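Local coordinates for protein NAD(P)H dehydrogenase (quinone) (Mycobacterium tuberculosis, PDB 1XDI) that reduces quinones to quinols with NADH or NADPH through a bound FAD, and may increase resistance to reactive oxygen intermediates, at residues V31-C36 with M108-I113; G117-S122 with L284-V289; H129-T134 with H143-V148; V289-G294 with S305-T310. One frame throughout, in Å; residues are numbered along the deposited sequence.

In the fold
Contacts 1 and 3 lie in two stacked sheets of the FAD domain, one parallel and one antiparallel. Contact 1 forms the edge of the parallel sheet and ends on the adenosine ribose of FAD; contact 2 begins at the adenine. Their centres lie about 19 Å apart, yet Ile34 of the first packs on Gly117 of the second. Contact 3, the antiparallel hairpin, is about 12 Å from contact 1 and about 9 Å from contact 2 between centres. It covers Ile34 and Ile113 with one face and shares backbone bonds with strand 116-119. The Thr307 side chain of contact 4 lies about 13 Å from FAD; this contact shares Val289 with contact 2 and reaches contact 3 where Thr310 meets His129.

Contact 1: residues V31-C36 with M108-I113; sequences VTVIDC and MGVQVI. With FAD (flavin-adenine dinucleotide), chain C.
Strands 31-35 and 111-113 run parallel, their short axes 4.7 Å apart and inclined by 19°, with Thr32 beside Gln111, Val33 beside Val112 and Ile34 beside Ile113. Four backbone bonds zip them together: Gln111 N to Val31 O, Val33 N to Gln111 O, Ile113 N to Val33 O at 2.8 Å, and a longer one, Asp35 N to Ile113 O at 3.3 Å, whose donor stands above the carbonyl plane. Among the side chains, Val33 CG2 meets Val110 CG1 at 3.9 Å, the two valines crossing at a slant; helix 12-24 covers Val31 and Val110 through Ala18 and Ala22. On the other face Ile34 lays CG1 near Ile113 CB at 4.3 Å, and strand 129-134 closes over this pair with Ala133. The Gln111 chain bends at chi2 (-44°, placing CD), and its NE2 donates from above the carbonyl plane to Gly109 O at 2.9 Å, just where Gly109 ends the preceding helix in a Schellman motif. At the opposite end, Asp35 holds CG anti to its backbone N (chi1 163°). Its OD1 accepts the FAD ribose hydroxyl O2B at 2.9 Å, while OD2 accepts Gly38 N, so both carboxylate oxygens are engaged. An acidic residue closing the second strand of a parallel sheet and gripping the adenosine ribose is the hallmark of the Rossmann-type FAD-binding fold.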
# COMPACT_ATOMS: atom_id res chain seq x y z
N VAL A 31 0.30 -35.57 -6.96
CA VAL A 31 -1.12 -35.21 -7.05
C VAL A 31 -1.96 -36.18 -7.89
O VAL A 31 -1.72 -36.40 -9.06
CB VAL A 31 -1.25 -33.75 -7.64
CG1 VAL A 31 -2.60 -33.15 -7.32
CG2 VAL A 31 -0.11 -32.87 -7.13
N THR A 32 -2.99 -36.72 -7.29
CA THR A 32 -3.91 -37.60 -7.99
C THR A 32 -5.28 -36.95 -8.00
O THR A 32 -5.73 -36.54 -6.95
CB THR A 32 -4.06 -38.87 -7.23
OG1 THR A 32 -2.77 -39.29 -6.73
CG2 THR A 32 -4.72 -39.88 -8.08
N VAL A 33 -5.93 -36.82 -9.16
CA VAL A 33 -7.30 -36.23 -9.26
C VAL A 33 -8.20 -37.39 -9.68
O VAL A 33 -7.97 -37.96 -10.73
CB VAL A 33 -7.44 -35.14 -10.38
CG1 VAL A 33 -8.94 -34.76 -10.60
CG2 VAL A 33 -6.70 -33.89 -10.00
N ILE A 34 -9.17 -37.77 -8.86
CA ILE A 34 -10.14 -38.85 -9.15
C ILE A 34 -11.44 -38.11 -9.42
O ILE A 34 -12.06 -37.54 -8.51
CB ILE A 34 -10.38 -39.73 -7.93
CG1 ILE A 34 -9.03 -40.30 -7.44
CG2 ILE A 34 -11.48 -40.70 -8.23
CD1 ILE A 34 -9.08 -41.06 -6.13
N ASP A 35 -11.83 -38.06 -10.69
CA ASP A 35 -13.03 -37.38 -11.15
C ASP A 35 -13.83 -38.35 -12.02
O ASP A 35 -13.25 -39.11 -12.82
CB ASP A 35 -12.63 -36.14 -11.96
CG ASP A 35 -13.75 -35.60 -12.81
OD1 ASP A 35 -14.79 -35.15 -12.27
OD2 ASP A 35 -13.57 -35.67 -14.03
N CYS A 36 -15.14 -38.34 -11.88
CA CYS A 36 -15.91 -39.30 -12.66
C CYS A 36 -16.41 -38.76 -13.98
O CYS A 36 -16.42 -39.48 -14.96
CB CYS A 36 -17.07 -39.90 -11.84
SG CYS A 36 -18.23 -38.72 -11.16
N MET A 108 1.53 -31.74 -16.61
CA MET A 108 2.11 -31.15 -15.42
C MET A 108 2.42 -32.30 -14.45
O MET A 108 2.90 -32.11 -13.32
CB MET A 108 1.16 -30.12 -14.80
CG MET A 108 1.88 -28.95 -14.14
SD MET A 108 2.32 -27.58 -15.29
CE MET A 108 3.58 -28.35 -16.49
N GLY A 109 2.12 -33.50 -14.93
CA GLY A 109 2.40 -34.69 -14.16
C GLY A 109 1.34 -35.06 -13.16
O GLY A 109 1.59 -35.80 -12.20
N VAL A 110 0.14 -34.55 -13.34
CA VAL A 110 -0.92 -34.89 -12.42
C VAL A 110 -1.49 -36.21 -12.91
O VAL A 110 -1.69 -36.39 -14.10
CB VAL A 110 -1.99 -33.77 -12.41
CG1 VAL A 110 -3.22 -34.19 -11.65
CG2 VAL A 110 -1.39 -32.53 -11.77
N GLN A 111 -1.71 -37.16 -11.99
CA GLN A 111 -2.31 -38.49 -12.29
C GLN A 111 -3.84 -38.41 -12.24
O GLN A 111 -4.43 -38.41 -11.17
CB GLN A 111 -1.87 -39.56 -11.25
CG GLN A 111 -0.34 -39.66 -11.11
CD GLN A 111 0.33 -39.65 -12.47
OE1 GLN A 111 0.18 -40.61 -13.26
NE2 GLN A 111 1.03 -38.56 -12.79
N VAL A 112 -4.47 -38.33 -13.41
CA VAL A 112 -5.93 -38.25 -13.48
C VAL A 112 -6.49 -39.66 -13.52
O VAL A 112 -6.02 -40.47 -14.32
CB VAL A 112 -6.37 -37.58 -14.73
CG1 VAL A 112 -7.83 -37.36 -14.68
CG2 VAL A 112 -5.68 -36.29 -14.87
N ILE A 113 -7.46 -39.96 -12.65
CA ILE A 113 -8.13 -41.28 -12.61
C ILE A 113 -9.63 -41.13 -12.77
O ILE A 113 -10.32 -40.72 -11.84
CB ILE A 113 -7.94 -42.02 -11.26
CG1 ILE A 113 -6.52 -42.53 -11.11
CG2 ILE A 113 -8.95 -43.18 -11.17
CD1 ILE A 113 -6.35 -43.41 -9.90
PA FAD C . -18.23 -29.16 -10.21
O1A FAD C . -19.74 -29.33 -10.09
O2A FAD C . -17.74 -28.23 -11.32
O5B FAD C . -17.69 -30.57 -10.41
C5B FAD C . -17.28 -31.50 -9.41
C4B FAD C . -17.02 -32.70 -10.29
O4B FAD C . -16.54 -33.80 -9.55
C3B FAD C . -18.25 -33.30 -11.15
O3B FAD C . -18.31 -32.81 -12.49
C2B FAD C . -18.12 -34.75 -11.08
O2B FAD C . -17.65 -35.45 -12.23
C1B FAD C . -17.14 -35.02 -9.96
N9A FAD C . -17.59 -35.79 -8.87
C8A FAD C . -18.74 -35.80 -8.10
N7A FAD C . -18.74 -36.72 -7.18
C5A FAD C . -17.55 -37.36 -7.33
C6A FAD C . -16.92 -38.44 -6.68
N6A FAD C . -17.48 -39.08 -5.68
N1A FAD C . -15.67 -38.82 -7.12
C2A FAD C . -15.06 -38.19 -8.14
N3A FAD C . -15.60 -37.12 -8.83
C4A FAD C . -16.90 -36.81 -8.30
N1 FAD C . -20.28 -20.03 -11.80
C2 FAD C . -19.56 -18.94 -12.23
O2 FAD C . -18.55 -18.55 -11.63
N3 FAD C . -19.99 -18.27 -13.36
C4 FAD C . -21.08 -18.59 -14.12
O4 FAD C . -21.35 -17.91 -15.10
C4X FAD C . -21.77 -19.65 -13.69
N5 FAD C . -22.90 -20.01 -14.48
C5X FAD C . -23.64 -21.14 -14.03
C6 FAD C . -24.76 -21.58 -14.76
C7 FAD C . -25.54 -22.70 -14.36
C7M FAD C . -26.76 -23.15 -15.20
C8 FAD C . -25.16 -23.38 -13.17
C8M FAD C . -25.93 -24.58 -12.63
C9 FAD C . -24.07 -22.99 -12.45
C9A FAD C . -23.28 -21.92 -12.84
N10 FAD C . -22.08 -21.45 -12.12
C10 FAD C . -21.36 -20.37 -12.54
C1' FAD C . -21.70 -22.22 -10.99
C2' FAD C . -20.43 -23.01 -11.15
O2' FAD C . -20.56 -23.88 -12.33
C3' FAD C . -20.14 -23.87 -9.95
O3' FAD C . -19.84 -23.02 -8.87
C4' FAD C . -18.91 -24.75 -10.07
O4' FAD C . -19.29 -25.64 -11.18
C5' FAD C . -18.62 -25.67 -8.99
O5' FAD C . -17.38 -26.31 -9.26
P FAD C . -16.81 -27.50 -8.42
O1P FAD C . -15.52 -27.73 -8.96
O2P FAD C . -16.91 -27.31 -6.95
O3P FAD C . -17.81 -28.61 -8.80

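Contact 2: residues G117-S122 with L284-V289; sequences GELIDS and LGLERV. With FAD (flavin-adenine dinucleotide), chain C.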
# COMPACT_ATOMS: atom_id res chain seq x y z
N GLY A 117 -14.56 -41.54 -6.32
CA GLY A 117 -13.72 -41.86 -5.20
C GLY A 117 -14.44 -41.81 -3.87
O GLY A 117 -15.45 -41.11 -3.72
N GLU A 118 -13.94 -42.56 -2.89
CA GLU A 118 -14.54 -42.52 -1.58
C GLU A 118 -13.49 -42.85 -0.52
O GLU A 118 -12.50 -43.52 -0.81
CB GLU A 118 -15.72 -43.48 -1.56
CG GLU A 118 -15.65 -44.57 -0.55
CD GLU A 118 -16.51 -45.75 -0.93
OE1 GLU A 118 -16.26 -46.35 -1.99
OE2 GLU A 118 -17.44 -46.07 -0.15
N LEU A 119 -13.70 -42.31 0.69
CA LEU A 119 -12.84 -42.52 1.85
C LEU A 119 -13.09 -43.89 2.47
O LEU A 119 -14.25 -44.25 2.71
CB LEU A 119 -13.13 -41.47 2.93
CG LEU A 119 -12.34 -40.20 2.87
CD1 LEU A 119 -13.23 -39.09 3.27
CD2 LEU A 119 -11.15 -40.28 3.76
N ILE A 120 -12.03 -44.67 2.71
CA ILE A 120 -12.23 -45.98 3.34
C ILE A 120 -11.39 -46.22 4.59
O ILE A 120 -11.13 -47.37 4.94
CB ILE A 120 -11.96 -47.14 2.37
CG1 ILE A 120 -10.49 -47.15 1.95
CG2 ILE A 120 -12.85 -47.05 1.16
CD1 ILE A 120 -10.15 -48.32 0.94
N ASP A 121 -10.99 -45.15 5.28
CA ASP A 121 -10.18 -45.26 6.51
C ASP A 121 -10.59 -46.32 7.52
O ASP A 121 -11.76 -46.42 7.91
CB ASP A 121 -10.14 -43.93 7.24
CG ASP A 121 -9.40 -42.88 6.47
OD1 ASP A 121 -9.48 -42.90 5.22
OD2 ASP A 121 -8.77 -42.02 7.12
N SER A 122 -9.60 -47.07 7.97
CA SER A 122 -9.77 -48.14 8.93
C SER A 122 -10.56 -47.75 10.20
O SER A 122 -11.62 -48.32 10.48
CB SER A 122 -8.38 -48.64 9.32
OG SER A 122 -8.43 -49.98 9.75
N LEU A 284 -19.58 -40.79 0.33
CA LEU A 284 -18.17 -40.43 0.21
C LEU A 284 -17.35 -41.03 1.33
O LEU A 284 -16.11 -40.92 1.33
CB LEU A 284 -18.00 -38.90 0.25
CG LEU A 284 -18.67 -38.14 -0.88
CD1 LEU A 284 -18.45 -36.69 -0.70
CD2 LEU A 284 -18.14 -38.65 -2.18
N GLY A 285 -18.05 -41.64 2.28
CA GLY A 285 -17.40 -42.24 3.43
C GLY A 285 -16.92 -41.22 4.43
O GLY A 285 -15.96 -41.47 5.15
N LEU A 286 -17.59 -40.06 4.47
CA LEU A 286 -17.23 -39.00 5.40
C LEU A 286 -17.49 -39.49 6.82
O LEU A 286 -17.05 -38.87 7.77
CB LEU A 286 -18.05 -37.76 5.13
CG LEU A 286 -17.92 -37.17 3.72
CD1 LEU A 286 -19.11 -36.27 3.39
CD2 LEU A 286 -16.62 -36.41 3.67
N GLU A 287 -18.21 -40.60 6.94
CA GLU A 287 -18.51 -41.20 8.25
C GLU A 287 -17.28 -41.85 8.80
O GLU A 287 -17.07 -41.83 10.00
CB GLU A 287 -19.53 -42.31 8.15
CG GLU A 287 -20.52 -42.18 7.00
CD GLU A 287 -20.32 -43.23 5.90
OE1 GLU A 287 -20.06 -44.43 6.22
OE2 GLU A 287 -20.45 -42.84 4.71
N ARG A 288 -16.50 -42.47 7.92
CA ARG A 288 -15.31 -43.18 8.33
C ARG A 288 -14.26 -42.24 8.90
O ARG A 288 -13.28 -42.67 9.52
CB ARG A 288 -14.72 -43.99 7.16
CG ARG A 288 -15.59 -45.20 6.81
CD ARG A 288 -15.00 -46.14 5.75
NE ARG A 288 -16.04 -47.04 5.26
CZ ARG A 288 -16.78 -46.86 4.15
NH1 ARG A 288 -16.60 -45.80 3.34
NH2 ARG A 288 -17.73 -47.75 3.86
N VAL A 289 -14.50 -40.96 8.75
CA VAL A 289 -13.52 -40.06 9.25
C VAL A 289 -14.01 -39.04 10.29
O VAL A 289 -13.28 -38.12 10.69
CB VAL A 289 -12.84 -39.44 8.02
CG1 VAL A 289 -12.99 -37.92 7.99
CG2 VAL A 289 -11.41 -39.93 7.98
PA FAD C . -18.23 -29.16 -10.21
O1A FAD C . -19.74 -29.33 -10.09
O2A FAD C . -17.74 -28.23 -11.32
O5B FAD C . -17.69 -30.57 -10.41
C5B FAD C . -17.28 -31.50 -9.41
C4B FAD C . -17.02 -32.70 -10.29
O4B FAD C . -16.54 -33.80 -9.55
C3B FAD C . -18.25 -33.30 -11.15
O3B FAD C . -18.31 -32.81 -12.49
C2B FAD C . -18.12 -34.75 -11.08
O2B FAD C . -17.65 -35.45 -12.23
C1B FAD C . -17.14 -35.02 -9.96
N9A FAD C . -17.59 -35.79 -8.87
C8A FAD C . -18.74 -35.80 -8.10
N7A FAD C . -18.74 -36.72 -7.18
C5A FAD C . -17.55 -37.36 -7.33
C6A FAD C . -16.92 -38.44 -6.68
N6A FAD C . -17.48 -39.08 -5.68
N1A FAD C . -15.67 -38.82 -7.12
C2A FAD C . -15.06 -38.19 -8.14
N3A FAD C . -15.60 -37.12 -8.83
C4A FAD C . -16.90 -36.81 -8.30
N1 FAD C . -20.28 -20.03 -11.80
C2 FAD C . -19.56 -18.94 -12.23
O2 FAD C . -18.55 -18.55 -11.63
N3 FAD C . -19.99 -18.27 -13.36
C4 FAD C . -21.08 -18.59 -14.12
O4 FAD C . -21.35 -17.91 -15.10
C4X FAD C . -21.77 -19.65 -13.69
N5 FAD C . -22.90 -20.01 -14.48
C5X FAD C . -23.64 -21.14 -14.03
C6 FAD C . -24.76 -21.58 -14.76
C7 FAD C . -25.54 -22.70 -14.36
C7M FAD C . -26.76 -23.15 -15.20
C8 FAD C . -25.16 -23.38 -13.17
C8M FAD C . -25.93 -24.58 -12.63
C9 FAD C . -24.07 -22.99 -12.45
C9A FAD C . -23.28 -21.92 -12.84
N10 FAD C . -22.08 -21.45 -12.12
C10 FAD C . -21.36 -20.37 -12.54
C1' FAD C . -21.70 -22.22 -10.99
C2' FAD C . -20.43 -23.01 -11.15
O2' FAD C . -20.56 -23.88 -12.33
C3' FAD C . -20.14 -23.87 -9.95
O3' FAD C . -19.84 -23.02 -8.87
C4' FAD C . -18.91 -24.75 -10.07
O4' FAD C . -19.29 -25.64 -11.18
C5' FAD C . -18.62 -25.67 -8.99
O5' FAD C . -17.38 -26.31 -9.26
P FAD C . -16.81 -27.50 -8.42
O1P FAD C . -15.52 -27.73 -8.96
O2P FAD C . -16.91 -27.31 -6.95
O3P FAD C . -17.81 -28.61 -8.80
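Leu119, in an edge strand of the three-stranded antiparallel sheet of the FAD domain, meets Leu284 just before a type I beta turn from Gly285 to Arg288, in the loop before strand 312-314. The tight part surrounds Leu119. Its N donates to Leu284 O at 2.9 Å, nearly straight at the hydrogen (166°) although above the carbonyl plane. Its CB lies 3.6 Å from Gly285 O, and its two methyls diverge, CD1 toward Leu286 CD2 and CD2 toward Val289 CG2 at 4.2 Å. Val289 CG2 also rests 3.5 Å from Asp121 OD2, a carboxylate fixed by His129 ND1 and Arg130 N. The looser, partly exposed side belongs to Arg288. Its chain, extended from CG to NE, passes CD beside Ile120 CA and brings NH1 to Leu119 O at 2.9 Å, almost in line with the C=O though bent at the hydrogen (140°). The same NH1 makes a long salt bridge to Glu118 OE2 at 3.6 Å, with carboxylate and guanidinium planes 62° apart; Arg116 holds Glu118 OE1. Near its start the strand meets the cofactor: Gly117 N donates to the adenine N1A of FAD at 3.0 Å, and N6A returns a weak bond to Gly117 O.

Contact 3: residues H129-T134 with H143-V148; sequences HRIKAT and HEADVV
Ile131 and Val148 meet tip to tip on the face of a beta hairpin, strands 129-134 and 140-145, that turns toward the parallel sheet of the FAD domain; the hairpin belongs to the antiparallel layer stacked on that sheet. The Ile131 methyl CD1 touches both branches of Val148, 3.5 Å from CG2 and 3.7 Å from CG1, and also Ala145 CB at 4.0 Å; because Val148 lies in strand 147-150, this contact fastens one sheet to the other. His129 lies obliquely against Val148, its CD2 3.9 Å from Val148 CG2. The His129 ring, tied through ND1 to Asp121, is held at its other nitrogen as well, NE2 bonding to Thr310 O, which may favour its charged form. On the opposite face of the hairpin, Glu144 OE2 lies over one face of the Arg130 guanidinium in a salt bridge; the exact position of this oxygen is doubtful, and Glu142 gives Arg130 a second charged partner. His129 and Ala145 form one hydrogen-bonded antiparallel pair, Ile131 and His143 the next, where Ile131 N donates to His143 O at 2.7 Å with an angle of 173° at the hydrogen.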
# COMPACT_ATOMS: atom_id res chain seq x y z
N HIS A 129 -4.80 -40.60 5.23
CA HIS A 129 -6.06 -41.21 4.84
C HIS A 129 -5.96 -42.20 3.73
O HIS A 129 -4.89 -42.40 3.14
CB HIS A 129 -7.01 -40.12 4.44
CG HIS A 129 -7.18 -39.09 5.50
ND1 HIS A 129 -7.71 -39.39 6.74
CD2 HIS A 129 -6.89 -37.77 5.53
CE1 HIS A 129 -7.76 -38.30 7.47
NE2 HIS A 129 -7.27 -37.30 6.76
N ARG A 130 -7.08 -42.84 3.44
CA ARG A 130 -7.13 -43.84 2.40
C ARG A 130 -8.39 -43.66 1.56
O ARG A 130 -9.52 -43.60 2.06
CB ARG A 130 -7.09 -45.22 3.05
CG ARG A 130 -6.20 -46.18 2.31
CD ARG A 130 -6.22 -47.60 2.84
NE ARG A 130 -5.98 -48.44 1.67
CZ ARG A 130 -4.83 -49.04 1.39
NH1 ARG A 130 -3.80 -48.94 2.24
NH2 ARG A 130 -4.67 -49.67 0.21
N ILE A 131 -8.20 -43.57 0.25
CA ILE A 131 -9.29 -43.37 -0.69
C ILE A 131 -9.41 -44.48 -1.71
O ILE A 131 -8.41 -45.08 -2.07
CB ILE A 131 -9.11 -42.06 -1.39
CG1 ILE A 131 -9.32 -40.96 -0.34
CG2 ILE A 131 -10.03 -41.98 -2.60
CD1 ILE A 131 -8.72 -39.63 -0.73
N LYS A 132 -10.64 -44.78 -2.15
CA LYS A 132 -10.89 -45.84 -3.12
C LYS A 132 -11.51 -45.26 -4.35
O LYS A 132 -12.46 -44.49 -4.24
CB LYS A 132 -11.84 -46.89 -2.53
CG LYS A 132 -12.49 -47.80 -3.57
CD LYS A 132 -13.10 -49.05 -2.95
CE LYS A 132 -14.46 -48.80 -2.29
NZ LYS A 132 -14.97 -50.03 -1.61
N ALA A 133 -11.01 -45.60 -5.53
CA ALA A 133 -11.60 -45.05 -6.76
C ALA A 133 -12.33 -46.17 -7.44
O ALA A 133 -11.79 -47.24 -7.59
CB ALA A 133 -10.51 -44.50 -7.70
N THR A 134 -13.58 -45.95 -7.82
CA THR A 134 -14.28 -47.02 -8.51
C THR A 134 -14.53 -46.57 -9.90
O THR A 134 -15.13 -45.53 -10.13
CB THR A 134 -15.64 -47.35 -7.94
OG1 THR A 134 -15.53 -47.80 -6.58
CG2 THR A 134 -16.23 -48.43 -8.75
N HIS A 143 -5.94 -45.72 -2.70
CA HIS A 143 -4.89 -44.69 -2.66
C HIS A 143 -4.64 -44.03 -1.28
O HIS A 143 -5.58 -43.66 -0.57
CB HIS A 143 -5.25 -43.59 -3.69
CG HIS A 143 -5.42 -44.09 -5.09
ND1 HIS A 143 -4.55 -43.74 -6.11
CD2 HIS A 143 -6.36 -44.88 -5.66
CE1 HIS A 143 -4.95 -44.30 -7.23
NE2 HIS A 143 -6.05 -45.00 -6.99
N GLU A 144 -3.37 -43.88 -0.87
CA GLU A 144 -3.03 -43.25 0.41
C GLU A 144 -3.06 -41.75 0.22
O GLU A 144 -2.68 -41.27 -0.84
CB GLU A 144 -1.67 -43.69 0.89
CG GLU A 144 -1.56 -45.18 1.30
CD GLU A 144 -2.52 -45.55 2.47
OE1 GLU A 144 -2.42 -44.93 3.57
OE2 GLU A 144 -3.36 -46.46 2.26
N ALA A 145 -3.48 -41.03 1.27
CA ALA A 145 -3.57 -39.58 1.16
C ALA A 145 -3.18 -38.78 2.39
O ALA A 145 -3.79 -38.83 3.44
CB ALA A 145 -5.01 -39.18 0.73
N ASP A 146 -2.10 -38.04 2.20
CA ASP A 146 -1.67 -37.20 3.26
C ASP A 146 -2.68 -36.04 3.36
O ASP A 146 -3.15 -35.76 4.43
CB ASP A 146 -0.19 -36.81 3.01
CG ASP A 146 0.76 -38.00 3.12
OD1 ASP A 146 0.75 -38.69 4.18
OD2 ASP A 146 1.49 -38.21 2.12
N VAL A 147 -3.04 -35.46 2.22
CA VAL A 147 -3.97 -34.35 2.13
C VAL A 147 -5.16 -34.81 1.30
O VAL A 147 -4.97 -35.45 0.23
CB VAL A 147 -3.28 -33.19 1.44
CG1 VAL A 147 -4.16 -32.00 1.41
CG2 VAL A 147 -1.96 -32.88 2.13
N VAL A 148 -6.39 -34.55 1.69
CA VAL A 148 -7.51 -34.97 0.86
C VAL A 148 -8.34 -33.74 0.56
O VAL A 148 -8.57 -32.94 1.44
CB VAL A 148 -8.41 -36.07 1.54
CG1 VAL A 148 -9.61 -36.36 0.68
CG2 VAL A 148 -7.64 -37.36 1.74

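Contact 4: residues V289-G294 with S305-T310; sequences VGIQLG and SRTLAT
Ala309 presents its CB to two side chains, meeting Val289 CG1 at 3.4 Å and Ile291 CG1 at 3.8 Å. Ile291 makes the most of this contact. Its CG1 lies beside the backbone N (chi1 -70°), and an extended chi2 of 171° carries CD1 on to Thr307, where it comes 3.7 Å from CB; the two side chains cross at about a right angle. Leu308 touches from the exposed side, with its CD1 4.2 Å from Ile291 CG1. Neither segment is regular helix or strand, and apolar packing rather than backbone pairing joins them. Gly290, at a positive phi of 93°, turns the chain between the two residues that face Ala309. In the next shell, Ile312 packs on both Val289 and Thr307, and Leu299 on Ile291, while Ser305 is tied by a backbone bond to Ala314. Farther out, Arg306 is bridged to Asp302 and hydrogen-bonded to Ala339 O of a third subunit, which places the loop at a contact within the tetramer. Two passes of one long loop thus pack beside strand 312-314, which leads to the FAD-binding Asp317 and, opposite 111-114, edges the parallel sheet of this chain's Rossmann-type FAD-binding domain.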
# COMPACT_ATOMS: atom_id res chain seq x y z
N VAL A 289 -14.50 -40.96 8.75
CA VAL A 289 -13.52 -40.06 9.25
C VAL A 289 -14.01 -39.04 10.29
O VAL A 289 -13.28 -38.12 10.69
CB VAL A 289 -12.84 -39.44 8.02
CG1 VAL A 289 -12.99 -37.92 7.99
CG2 VAL A 289 -11.41 -39.93 7.98
N GLY A 290 -15.25 -39.23 10.76
CA GLY A 290 -15.82 -38.35 11.77
C GLY A 290 -16.67 -37.14 11.40
O GLY A 290 -17.29 -36.52 12.27
N ILE A 291 -16.68 -36.78 10.13
CA ILE A 291 -17.45 -35.66 9.67
C ILE A 291 -18.93 -36.02 9.58
O ILE A 291 -19.30 -37.16 9.40
CB ILE A 291 -16.94 -35.22 8.30
CG1 ILE A 291 -15.57 -34.59 8.43
CG2 ILE A 291 -17.88 -34.24 7.65
CD1 ILE A 291 -14.97 -34.35 7.08
N GLN A 292 -19.78 -35.03 9.79
CA GLN A 292 -21.22 -35.20 9.71
C GLN A 292 -21.65 -33.99 8.88
O GLN A 292 -21.42 -32.85 9.29
CB GLN A 292 -21.86 -35.19 11.11
CG GLN A 292 -21.70 -36.52 11.91
CD GLN A 292 -22.20 -37.79 11.14
OE1 GLN A 292 -22.69 -37.70 10.00
NE2 GLN A 292 -22.07 -38.97 11.77
N LEU A 293 -22.21 -34.25 7.70
CA LEU A 293 -22.66 -33.17 6.82
C LEU A 293 -23.43 -32.04 7.54
O LEU A 293 -24.38 -32.28 8.30
CB LEU A 293 -23.50 -33.77 5.70
CG LEU A 293 -22.59 -34.53 4.74
CD1 LEU A 293 -23.38 -35.35 3.78
CD2 LEU A 293 -21.74 -33.52 3.97
N GLY A 294 -23.01 -30.80 7.32
CA GLY A 294 -23.69 -29.70 7.96
C GLY A 294 -24.98 -29.33 7.24
O GLY A 294 -25.39 -29.94 6.24
N SER A 305 -10.49 -23.44 3.88
CA SER A 305 -10.97 -24.63 3.17
C SER A 305 -10.87 -25.96 3.88
O SER A 305 -10.98 -27.01 3.23
CB SER A 305 -10.30 -24.76 1.81
OG SER A 305 -10.59 -23.62 1.01
N ARG A 306 -10.69 -25.97 5.20
CA ARG A 306 -10.62 -27.29 5.77
C ARG A 306 -11.83 -27.77 6.54
O ARG A 306 -12.59 -26.99 7.10
CB ARG A 306 -9.35 -27.48 6.59
CG ARG A 306 -9.23 -26.61 7.65
CD ARG A 306 -7.82 -26.48 8.07
NE ARG A 306 -7.97 -25.42 9.01
CZ ARG A 306 -7.30 -25.29 10.12
NH1 ARG A 306 -6.36 -26.19 10.43
NH2 ARG A 306 -7.65 -24.29 10.93
N THR A 307 -12.01 -29.08 6.45
CA THR A 307 -13.11 -29.72 7.13
C THR A 307 -12.70 -29.92 8.59
O THR A 307 -11.59 -29.60 9.01
CB THR A 307 -13.43 -31.08 6.52
OG1 THR A 307 -12.31 -31.95 6.73
CG2 THR A 307 -13.64 -30.96 5.03
N LEU A 308 -13.62 -30.47 9.34
CA LEU A 308 -13.46 -30.72 10.76
C LEU A 308 -12.51 -31.90 11.02
O LEU A 308 -12.06 -32.12 12.15
CB LEU A 308 -14.87 -30.95 11.34
CG LEU A 308 -15.99 -30.15 10.60
CD1 LEU A 308 -16.16 -30.48 9.02
CD2 LEU A 308 -17.33 -30.44 11.35
N ALA A 309 -12.21 -32.67 9.97
CA ALA A 309 -11.30 -33.81 10.06
C ALA A 309 -9.89 -33.37 9.56
O ALA A 309 -9.75 -32.75 8.51
CB ALA A 309 -11.84 -34.93 9.22
N THR A 310 -8.84 -33.68 10.30
CA THR A 310 -7.52 -33.23 9.87
C THR A 310 -7.05 -33.84 8.56
O THR A 310 -7.51 -34.90 8.18
CB THR A 310 -6.52 -33.49 10.92
OG1 THR A 310 -6.60 -34.87 11.28
CG2 THR A 310 -6.81 -32.51 12.14